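Local coordinates for protein sialyltransferase 0160 (Photobacterium damselae, PDB 4R84) that probably transfers sialic acid from CMP-sialic acid to acceptor sugars, as a GT-B glycosyltransferase that carries an additional N-terminal immunoglobulin-like domain, at residues 46-51 and 94-99. Numbering follows the deposited sequence.
Sequences YQLTPI and YCFTFK
Leu-48 and Pro-50 each lay an aliphatic carbon on a phenylalanine face, Leu-48 on Phe-96 and Pro-50 on Phe-98, so two CH-pi contacts run one after the other along the two facing segments. At the first, methyl CD1 of Leu-48 stands 3.7 Å from the centroid of the Phe-96 ring, 19° off its normal. It is displaced toward the rim, and its nearest ring atom is CD2 of Phe-96, 3.5 Å from CD1; the other methyl, CD2 of Leu-48, reaches the same ring atom at 4.0 Å. The side chains meet nearly at right angles. At the second, CG of Pro-50 sits over the middle of the Phe-98 ring, 3.6 Å from the centroid and only 10° off the normal, while CB of Pro-50 lies nearer the CD2–CE2 side, 3.9 Å from CD2 of Phe-98.

Both phenylalanines start out from strand 92-101 toward segment 46-51, and their differing first torsions turn a face of each ring to its own partner: Phe-98 has CG anti to the backbone N (chi1 174°), Phe-96 beside it and anti to the carbonyl carbon. Around the Phe-98 ring, Phe-57 meets it edge-to-face and Trp-62 lies against it at an inclined angle. Leu-48 also rests on Thr-111 and Leu-113 of strand 106-125.

Strand 45-48 pairs with 81-84, Leu-48 bonding to Phe-81, and Pro-50 follows in the loop after it; strand 92-101 pairs with 59-66, Cys-95 bonding to Thr-65 and to Cys-66, also its disulfide partner. This is face-to-face packing across the interior of a beta sandwich, within the PKD-like N-terminal domain and well removed from the bound donor analogue. No hydrogen bond spans the two segments; the contact probably rests on apolar burial and on dispersion between the aliphatic carbons and the ring faces.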
loop_
_atom_site.group_PDB
_atom_site.type_symbol
_atom_site.label_atom_id
_atom_site.label_comp_id
_atom_site.label_asym_id
_atom_site.label_seq_id
_atom_site.Cartn_x
_atom_site.Cartn_y
_atom_site.Cartn_z
ATOM N N TYR A 46 5.891 -29.886 -7.879
ATOM C CA TYR A 46 4.965 -30.145 -6.788
ATOM C C TYR A 46 5.008 -31.639 -6.478
ATOM O O TYR A 46 4.966 -32.449 -7.399
ATOM C CB TYR A 46 3.552 -29.695 -7.160
ATOM C CG TYR A 46 2.552 -29.818 -6.033
ATOM C CD1 TYR A 46 1.921 -31.035 -5.763
ATOM C CD2 TYR A 46 2.222 -28.716 -5.246
ATOM C CE1 TYR A 46 1.002 -31.148 -4.724
ATOM C CE2 TYR A 46 1.308 -28.824 -4.215
ATOM C CZ TYR A 46 0.701 -30.033 -3.959
ATOM O OH TYR A 46 -0.212 -30.122 -2.928
ATOM N N GLN A 47 5.129 -32.013 -5.207
ATOM C CA GLN A 47 5.170 -33.441 -4.865
ATOM C C GLN A 47 3.780 -34.003 -4.600
ATOM O O GLN A 47 3.142 -33.648 -3.610
ATOM C CB GLN A 47 6.040 -33.711 -3.635
ATOM C CG GLN A 47 6.218 -35.218 -3.392
ATOM C CD GLN A 47 6.874 -35.553 -2.062
ATOM O OE1 GLN A 47 6.484 -35.041 -1.015
ATOM N NE2 GLN A 47 7.869 -36.428 -2.102
ATOM N N LEU A 48 3.305 -34.880 -5.477
ATOM C CA LEU A 48 2.048 -35.564 -5.199
ATOM C C LEU A 48 2.272 -36.645 -4.139
ATOM O O LEU A 48 3.203 -37.459 -4.234
ATOM C CB LEU A 48 1.448 -36.151 -6.476
ATOM C CG LEU A 48 0.837 -35.075 -7.380
ATOM C CD1 LEU A 48 0.709 -35.567 -8.801
ATOM C CD2 LEU A 48 -0.502 -34.563 -6.862
ATOM N N THR A 49 1.396 -36.662 -3.139
ATOM C CA THR A 49 1.549 -37.562 -2.004
ATOM C C THR A 49 0.184 -37.754 -1.346
ATOM O O THR A 49 -0.682 -36.882 -1.446
ATOM C CB THR A 49 2.565 -37.003 -0.982
ATOM O OG1 THR A 49 2.887 -37.997 -0.005
ATOM C CG2 THR A 49 2.007 -35.769 -0.294
ATOM N N PRO A 50 -0.035 -38.910 -0.702
ATOM C CA PRO A 50 -1.301 -39.041 0.024
ATOM C C PRO A 50 -1.395 -38.049 1.174
ATOM O O PRO A 50 -0.387 -37.752 1.809
ATOM C CB PRO A 50 -1.261 -40.484 0.546
ATOM C CG PRO A 50 -0.294 -41.198 -0.385
ATOM C CD PRO A 50 0.738 -40.165 -0.714
ATOM N N ILE A 51 -2.593 -37.530 1.415
ATOM C CA ILE A 51 -2.835 -36.608 2.512
ATOM C C ILE A 51 -3.266 -37.350 3.775
ATOM O O ILE A 51 -4.276 -38.054 3.762
ATOM C CB ILE A 51 -3.912 -35.571 2.152
ATOM C CG1 ILE A 51 -3.460 -34.735 0.957
ATOM C CG2 ILE A 51 -4.220 -34.690 3.357
ATOM C CD1 ILE A 51 -2.031 -34.247 1.074
ATOM N N TYR A 94 -4.735 -30.256 -13.807
ATOM C CA TYR A 94 -4.343 -31.658 -13.827
ATOM C C TYR A 94 -4.861 -32.260 -12.544
ATOM O O TYR A 94 -4.568 -31.742 -11.468
ATOM C CB TYR A 94 -2.827 -31.785 -13.917
ATOM C CG TYR A 94 -2.232 -31.278 -15.199
ATOM C CD1 TYR A 94 -2.044 -29.927 -15.417
ATOM C CD2 TYR A 94 -1.822 -32.162 -16.190
ATOM C CE1 TYR A 94 -1.515 -29.466 -16.586
ATOM C CE2 TYR A 94 -1.282 -31.707 -17.367
ATOM C CZ TYR A 94 -1.124 -30.358 -17.558
ATOM O OH TYR A 94 -0.580 -29.890 -18.730
ATOM N N CYS A 95 -5.612 -33.350 -12.652
ATOM C CA CYS A 95 -6.278 -33.960 -11.509
ATOM C C CYS A 95 -5.671 -35.344 -11.229
ATOM O O CYS A 95 -5.533 -36.152 -12.152
ATOM C CB CYS A 95 -7.750 -34.131 -11.826
ATOM S SG CYS A 95 -8.423 -32.679 -12.670
ATOM N N PHE A 96 -5.309 -35.639 -9.981
ATOM C CA PHE A 96 -4.709 -36.949 -9.636
ATOM C C PHE A 96 -5.437 -37.556 -8.446
ATOM O O PHE A 96 -5.826 -36.846 -7.520
ATOM C CB PHE A 96 -3.218 -36.811 -9.333
ATOM C CG PHE A 96 -2.440 -36.194 -10.455
ATOM C CD1 PHE A 96 -1.958 -36.972 -11.493
ATOM C CD2 PHE A 96 -2.239 -34.821 -10.502
ATOM C CE1 PHE A 96 -1.243 -36.396 -12.541
ATOM C CE2 PHE A 96 -1.532 -34.247 -11.539
ATOM C CZ PHE A 96 -1.034 -35.032 -12.562
ATOM N N THR A 97 -5.655 -38.869 -8.494
ATOM C CA THR A 97 -6.306 -39.562 -7.389
ATOM C C THR A 97 -5.431 -40.704 -6.875
ATOM O O THR A 97 -4.972 -41.566 -7.646
ATOM C CB THR A 97 -7.688 -40.103 -7.804
ATOM O OG1 THR A 97 -8.583 -39.007 -7.998
ATOM C CG2 THR A 97 -8.263 -41.021 -6.735
ATOM N N PHE A 98 -5.163 -40.684 -5.572
ATOM C CA PHE A 98 -4.465 -41.794 -4.936
ATOM C C PHE A 98 -5.482 -42.646 -4.199
ATOM O O PHE A 98 -6.354 -42.124 -3.503
ATOM C CB PHE A 98 -3.391 -41.299 -3.966
ATOM C CG PHE A 98 -2.736 -42.401 -3.179
ATOM C CD1 PHE A 98 -1.639 -43.069 -3.694
ATOM C CD2 PHE A 98 -3.229 -42.779 -1.932
ATOM C CE1 PHE A 98 -1.029 -44.100 -2.976
ATOM C CE2 PHE A 98 -2.630 -43.805 -1.209
ATOM C CZ PHE A 98 -1.528 -44.461 -1.730
ATOM N N LYS A 99 -5.369 -43.957 -4.352
ATOM C CA LYS A 99 -6.195 -44.892 -3.599
ATOM C C LYS A 99 -5.290 -45.859 -2.858
ATOM O O LYS A 99 -4.425 -46.483 -3.460
ATOM C CB LYS A 99 -7.145 -45.666 -4.519
ATOM C CG LYS A 99 -8.240 -44.818 -5.135
ATOM C CD LYS A 99 -9.023 -45.582 -6.192
ATOM C CE LYS A 99 -10.061 -44.683 -6.847
ATOM N NZ LYS A 99 -10.711 -45.339 -8.014
#